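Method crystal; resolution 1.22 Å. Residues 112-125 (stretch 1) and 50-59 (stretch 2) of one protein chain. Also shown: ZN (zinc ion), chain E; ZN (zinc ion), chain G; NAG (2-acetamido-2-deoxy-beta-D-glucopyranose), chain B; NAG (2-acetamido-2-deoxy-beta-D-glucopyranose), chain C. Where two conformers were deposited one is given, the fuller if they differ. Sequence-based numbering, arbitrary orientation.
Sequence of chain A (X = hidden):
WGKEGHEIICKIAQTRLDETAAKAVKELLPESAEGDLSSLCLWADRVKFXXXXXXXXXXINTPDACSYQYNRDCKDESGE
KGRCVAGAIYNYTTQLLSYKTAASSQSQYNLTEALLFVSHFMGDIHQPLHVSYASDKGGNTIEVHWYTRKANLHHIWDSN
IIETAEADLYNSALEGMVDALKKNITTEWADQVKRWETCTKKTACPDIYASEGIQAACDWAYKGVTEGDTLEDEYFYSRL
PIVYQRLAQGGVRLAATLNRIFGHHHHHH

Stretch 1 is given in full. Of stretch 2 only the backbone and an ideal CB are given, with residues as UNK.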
# COMPACT_ATOMS: atom_id res chain seq x y z
N THR A 112 2.75 -2.28 -19.26
CA THR A 112 3.07 -3.30 -18.28
C THR A 112 3.70 -2.63 -17.04
O THR A 112 3.28 -2.89 -15.91
CB THR A 112 3.99 -4.37 -18.85
OG1 THR A 112 3.28 -5.05 -19.90
CG2 THR A 112 4.44 -5.36 -17.78
N GLU A 113 4.68 -1.77 -17.26
CA GLU A 113 5.23 -1.01 -16.14
C GLU A 113 4.14 -0.19 -15.46
O GLU A 113 4.09 -0.14 -14.23
CB GLU A 113 6.38 -0.09 -16.57
CG GLU A 113 7.61 -0.86 -16.98
CD GLU A 113 8.87 -0.03 -17.18
OE1 GLU A 113 8.79 1.23 -17.18
OE2 GLU A 113 9.95 -0.64 -17.34
N ALA A 114 3.25 0.45 -16.20
CA ALA A 114 2.22 1.26 -15.56
C ALA A 114 1.34 0.40 -14.65
O ALA A 114 1.00 0.83 -13.54
CB ALA A 114 1.36 1.99 -16.58
N LEU A 115 0.97 -0.79 -15.10
CA LEU A 115 0.18 -1.70 -14.27
C LEU A 115 0.93 -2.08 -13.00
O LEU A 115 0.35 -2.08 -11.91
CB LEU A 115 -0.19 -2.96 -15.08
CG LEU A 115 -0.92 -4.03 -14.29
CD1 LEU A 115 -2.26 -3.54 -13.72
CD2 LEU A 115 -1.09 -5.27 -15.15
N LEU A 116 2.20 -2.42 -13.13
CA LEU A 116 2.98 -2.85 -11.99
C LEU A 116 3.22 -1.71 -11.01
O LEU A 116 3.22 -1.92 -9.79
CB LEU A 116 4.29 -3.50 -12.44
CG LEU A 116 4.13 -4.74 -13.33
CD1 LEU A 116 5.49 -5.31 -13.65
CD2 LEU A 116 3.23 -5.81 -12.68
N PHE A 117 3.43 -0.51 -11.53
CA PHE A 117 3.58 0.66 -10.68
C PHE A 117 2.27 0.98 -9.96
O PHE A 117 2.27 1.20 -8.76
CB PHE A 117 4.03 1.88 -11.49
CG PHE A 117 5.51 1.96 -11.77
CD1 PHE A 117 6.45 1.87 -10.75
CD2 PHE A 117 5.97 2.21 -13.07
CE1 PHE A 117 7.80 2.03 -11.00
CE2 PHE A 117 7.32 2.36 -13.32
CZ PHE A 117 8.24 2.27 -12.29
N VAL A 118 1.14 1.03 -10.67
CA VAL A 118 -0.05 1.41 -9.99
C VAL A 118 -0.44 0.35 -8.93
O VAL A 118 -0.94 0.71 -7.86
CB VAL A 118 -1.15 1.78 -11.00
CG1 VAL A 118 -1.86 0.55 -11.50
CG2 VAL A 118 -2.10 2.78 -10.39
N SER A 119 -0.18 -0.92 -9.21
CA SER A 119 -0.50 -1.97 -8.27
C SER A 119 0.32 -1.83 -6.99
O SER A 119 -0.20 -1.91 -5.89
CB SER A 119 -0.29 -3.33 -8.92
OG SER A 119 -1.20 -3.50 -10.01
N HIS A 120 1.61 -1.61 -7.15
CA HIS A 120 2.49 -1.43 -6.00
C HIS A 120 2.16 -0.14 -5.24
O HIS A 120 2.08 -0.14 -4.02
CB HIS A 120 3.95 -1.40 -6.46
CG HIS A 120 4.92 -1.32 -5.34
ND1 HIS A 120 5.44 -2.44 -4.74
CD2 HIS A 120 5.49 -0.27 -4.72
CE1 HIS A 120 6.27 -2.07 -3.78
NE2 HIS A 120 6.33 -0.76 -3.75
N PHE A 121 2.01 0.96 -5.97
CA PHE A 121 1.78 2.25 -5.32
C PHE A 121 0.42 2.34 -4.65
O PHE A 121 0.31 2.97 -3.59
CB PHE A 121 1.99 3.39 -6.32
CG PHE A 121 3.42 3.53 -6.80
CD1 PHE A 121 4.49 3.28 -5.97
CD2 PHE A 121 3.68 3.95 -8.09
CE1 PHE A 121 5.79 3.42 -6.43
CE2 PHE A 121 4.98 4.09 -8.56
CZ PHE A 121 6.03 3.82 -7.72
N MET A 122 -0.62 1.70 -5.20
CA MET A 122 -1.88 1.63 -4.49
C MET A 122 -1.69 0.92 -3.15
O MET A 122 -2.32 1.26 -2.15
CB MET A 122 -2.94 0.92 -5.32
CG MET A 122 -4.32 0.98 -4.67
SD MET A 122 -4.98 2.66 -4.53
CE MET A 122 -5.50 2.91 -6.23
N GLY A 123 -0.80 -0.08 -3.10
CA GLY A 123 -0.45 -0.67 -1.84
C GLY A 123 0.31 0.27 -0.92
O GLY A 123 -0.07 0.46 0.23
N ASP A 124 1.38 0.89 -1.42
CA ASP A 124 2.20 1.73 -0.57
C ASP A 124 1.42 2.90 0.01
O ASP A 124 1.67 3.27 1.16
CB ASP A 124 3.46 2.21 -1.32
CG ASP A 124 4.63 1.25 -1.22
OD1 ASP A 124 4.48 0.22 -0.55
OD2 ASP A 124 5.67 1.57 -1.81
N ILE A 125 0.49 3.50 -0.74
CA ILE A 125 -0.24 4.65 -0.21
C ILE A 125 -1.15 4.25 0.94
O ILE A 125 -1.66 5.13 1.64
CB ILE A 125 -0.99 5.41 -1.32
CG1 ILE A 125 -1.29 6.84 -0.89
CG2 ILE A 125 -2.25 4.66 -1.75
CD1 ILE A 125 -1.74 7.71 -2.05
N UNK A 50 17.65 1.30 -10.51
CA UNK A 50 17.72 1.33 -11.97
C UNK A 50 16.93 2.51 -12.53
O UNK A 50 17.36 3.14 -13.49
CB UNK A 50 17.19 0.02 -12.56
N UNK A 51 15.78 2.81 -11.92
CA UNK A 51 14.95 3.98 -12.24
C UNK A 51 14.98 4.88 -11.02
O UNK A 51 14.05 4.90 -10.21
CB UNK A 51 13.52 3.59 -12.61
N UNK A 52 16.07 5.59 -10.83
CA UNK A 52 16.26 6.26 -9.56
C UNK A 52 15.23 7.39 -9.33
O UNK A 52 14.85 7.67 -8.20
CB UNK A 52 17.68 6.82 -9.49
N UNK A 53 14.71 7.94 -10.42
CA UNK A 53 13.61 8.88 -10.40
C UNK A 53 12.35 8.33 -9.75
O UNK A 53 11.45 9.09 -9.39
CB UNK A 53 13.29 9.32 -11.83
N UNK A 54 12.26 7.01 -9.63
CA UNK A 54 11.07 6.37 -9.08
C UNK A 54 11.10 6.23 -7.57
O UNK A 54 10.07 5.95 -6.96
CB UNK A 54 10.89 4.99 -9.71
N UNK A 55 12.26 6.42 -6.95
CA UNK A 55 12.37 6.16 -5.51
C UNK A 55 11.42 7.03 -4.67
O UNK A 55 10.74 6.50 -3.80
CB UNK A 55 13.81 6.39 -5.06
N UNK A 56 11.30 8.34 -4.95
CA UNK A 56 10.38 9.18 -4.14
C UNK A 56 8.90 8.88 -4.38
O UNK A 56 8.05 9.35 -3.62
CB UNK A 56 10.64 10.66 -4.44
N UNK A 57 8.59 8.11 -5.42
CA UNK A 57 7.22 7.81 -5.77
C UNK A 57 6.57 6.78 -4.86
O UNK A 57 5.38 6.51 -5.01
CB UNK A 57 7.16 7.32 -7.22
N UNK A 58 7.32 6.21 -3.91
CA UNK A 58 6.76 5.20 -3.02
C UNK A 58 6.11 5.79 -1.78
O UNK A 58 5.44 5.06 -1.05
CB UNK A 58 7.85 4.22 -2.60
N UNK A 59 6.28 7.08 -1.51
CA UNK A 59 5.85 7.63 -0.24
C UNK A 59 5.46 9.10 -0.38
O UNK A 59 5.59 9.70 -1.46
CB UNK A 59 6.96 7.47 0.81
ZN ZN E . 7.46 0.49 -2.34
ZN ZN G . 5.57 -1.49 -0.09
C1 NAG B . 10.10 8.96 -16.35
C2 NAG B . 10.88 8.75 -17.65
C3 NAG B . 12.38 8.79 -17.38
C4 NAG B . 12.74 10.07 -16.64
C5 NAG B . 11.83 10.26 -15.43
C6 NAG B . 12.06 11.59 -14.73
C7 NAG B . 9.70 7.45 -19.35
C8 NAG B . 9.49 6.12 -19.99
N2 NAG B . 10.55 7.50 -18.33
O3 NAG B . 13.09 8.70 -18.60
O4 NAG B . 14.09 9.93 -16.22
O5 NAG B . 10.47 10.22 -15.81
O6 NAG B . 11.12 11.77 -13.70
O7 NAG B . 9.09 8.44 -19.76
C1 NAG C . 7.92 -3.09 -20.55
C2 NAG C . 8.81 -3.76 -21.57
C3 NAG C . 9.22 -5.14 -21.08
C4 NAG C . 9.86 -5.06 -19.69
C5 NAG C . 8.88 -4.36 -18.75
C6 NAG C . 9.44 -4.16 -17.35
C7 NAG C . 8.58 -3.10 -23.97
C8 NAG C . 9.85 -2.30 -23.90
N2 NAG C . 8.16 -3.76 -22.89
O3 NAG C . 10.09 -5.76 -22.01
O4 NAG C . 10.04 -6.38 -19.22
O5 NAG C . 8.55 -3.10 -19.27
O6 NAG C . 10.52 -3.26 -17.36
O7 NAG C . 7.99 -3.15 -25.07

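Position 50 has nothing of stretch 1 within 5.5 Å of its ideal CB, so stretch 1 sets no constraint and a long polar chain would do; it is Arg-50, which makes no contact with the helix.

At position 51 the CA-to-CB bond points toward stretch 1, and the ideal CB lies 5.4 Å from Phe-117 CZ. To one side of the direction to that ring lies the carboxylate of Glu-113, an acceptor whose OE2 already receives a hydrogen bond from O6 of NAG (chain C) at 2.7 Å. The ideal CB of position 51 lies 7.3 Å from Glu-113 OE2, so a long donor is needed: arginine, lysine or tyrosine could suit. The residue is Tyr-51. Its OH donates to Glu-113 OE2 at 2.6 Å, while CD2 on the ring edge packs 4.2 Å from Phe-117 CZ.

Position 52 opens a 3-10 segment and is out of reach of the helix, so many residues would fit; it is His-52. Position 53 points sideways, and only a large side chain could reach Phe-117, with the sugar of chain B also nearby. Trp-53 does both: CH2 comes 4.1 Å from Phe-117 CZ, and C5 of NAG (chain B) lies over one face of the indole.

At position 54 the ideal CB points toward the helix, 4.5 Å from Phe-117 CE1 and 5.4 Å from Phe-121 CZ, which favours something small, such as alanine, serine or cysteine. Ser-54 places its CB 4.4 Å from Phe-117 CE1 and turns its hydroxyl back to its own stretch, where OG donates to Tyr-51 O at 2.7 Å, just before the 3-10 segment.

Position 55 points away and position 56 is out of reach; stretch 1 places no limit on the first, and phi of -71° admits proline at the second. They are Ser-55 and Pro-56.

Position 57 points toward Phe-121, its ideal CB 3.7 Å from CZ of that ring, so an apolar side chain such as leucine, isoleucine or methionine is expected. Leu-57 keeps this contact, and its backbone O sits over the ring face, 3.4 Å from Phe-121 CE1.

At position 58 CA-to-CB points sideways. His-120 NE2 and Asp-124 OD2 hold the chain E ZN at 2.2 and 2.1 Å, and the ideal CB lies 3.8 Å from that ZN, within range of a coordinating side chain: histidine, aspartate or perhaps cysteine. His-58 binds the ZN through ND1 at 2.2 Å, while its ring face receives the edge of Phe-121, with planes at 90°.

Position 59 points away, so stretch 1 does not constrain the choice; it is Tyr-59.

Stretch 2 (50-59) RYHWSSPLHY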
# COMPACT_ATOMS: atom_id res chain seq x y z
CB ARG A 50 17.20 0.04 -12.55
CG ARG A 50 18.22 -1.08 -12.46
CD ARG A 50 17.68 -2.37 -13.02
NE ARG A 50 16.68 -2.98 -12.18
CZ ARG A 50 15.97 -4.05 -12.52
NH1 ARG A 50 16.14 -4.63 -13.70
NH2 ARG A 50 15.08 -4.56 -11.68
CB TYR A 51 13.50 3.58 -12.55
CG TYR A 51 13.25 2.73 -13.77
CD1 TYR A 51 14.14 2.66 -14.84
CD2 TYR A 51 12.07 2.02 -13.87
CE1 TYR A 51 13.83 1.89 -15.96
CE2 TYR A 51 11.76 1.24 -14.98
CZ TYR A 51 12.64 1.18 -16.03
OH TYR A 51 12.33 0.43 -17.14
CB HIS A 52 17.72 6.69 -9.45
CG HIS A 52 18.22 6.87 -8.05
ND1 HIS A 52 17.74 6.21 -6.93
CD2 HIS A 52 19.23 7.67 -7.62
CE1 HIS A 52 18.42 6.62 -5.88
NE2 HIS A 52 19.33 7.50 -6.27
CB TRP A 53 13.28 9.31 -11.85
CG TRP A 53 13.07 8.18 -12.80
CD1 TRP A 53 13.97 7.70 -13.69
CD2 TRP A 53 11.86 7.42 -13.01
NE1 TRP A 53 13.44 6.68 -14.42
CE2 TRP A 53 12.14 6.49 -14.04
CE3 TRP A 53 10.59 7.43 -12.44
CZ2 TRP A 53 11.19 5.57 -14.49
CZ3 TRP A 53 9.65 6.52 -12.89
CH2 TRP A 53 9.95 5.60 -13.91
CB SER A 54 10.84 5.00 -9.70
OG SER A 54 11.74 4.01 -9.20
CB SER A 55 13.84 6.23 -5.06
OG SER A 55 14.50 4.96 -5.21
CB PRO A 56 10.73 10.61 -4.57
CG PRO A 56 12.16 10.48 -5.04
CD PRO A 56 12.16 9.18 -5.80
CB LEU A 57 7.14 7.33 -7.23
CG LEU A 57 7.71 8.30 -8.27
CD1 LEU A 57 7.49 7.72 -9.66
CD2 LEU A 57 7.14 9.71 -8.17
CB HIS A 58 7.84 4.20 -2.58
CG HIS A 58 8.34 3.36 -3.71
ND1 HIS A 58 8.14 2.01 -3.77
CD2 HIS A 58 8.99 3.72 -4.84
CE1 HIS A 58 8.66 1.56 -4.91
NE2 HIS A 58 9.18 2.58 -5.58
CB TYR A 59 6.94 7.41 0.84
CG TYR A 59 8.26 8.05 0.45
CD1 TYR A 59 8.50 9.41 0.66
CD2 TYR A 59 9.25 7.30 -0.17
CE1 TYR A 59 9.70 9.98 0.26
CE2 TYR A 59 10.43 7.88 -0.57
CZ TYR A 59 10.66 9.22 -0.35
OH TYR A 59 11.85 9.78 -0.76
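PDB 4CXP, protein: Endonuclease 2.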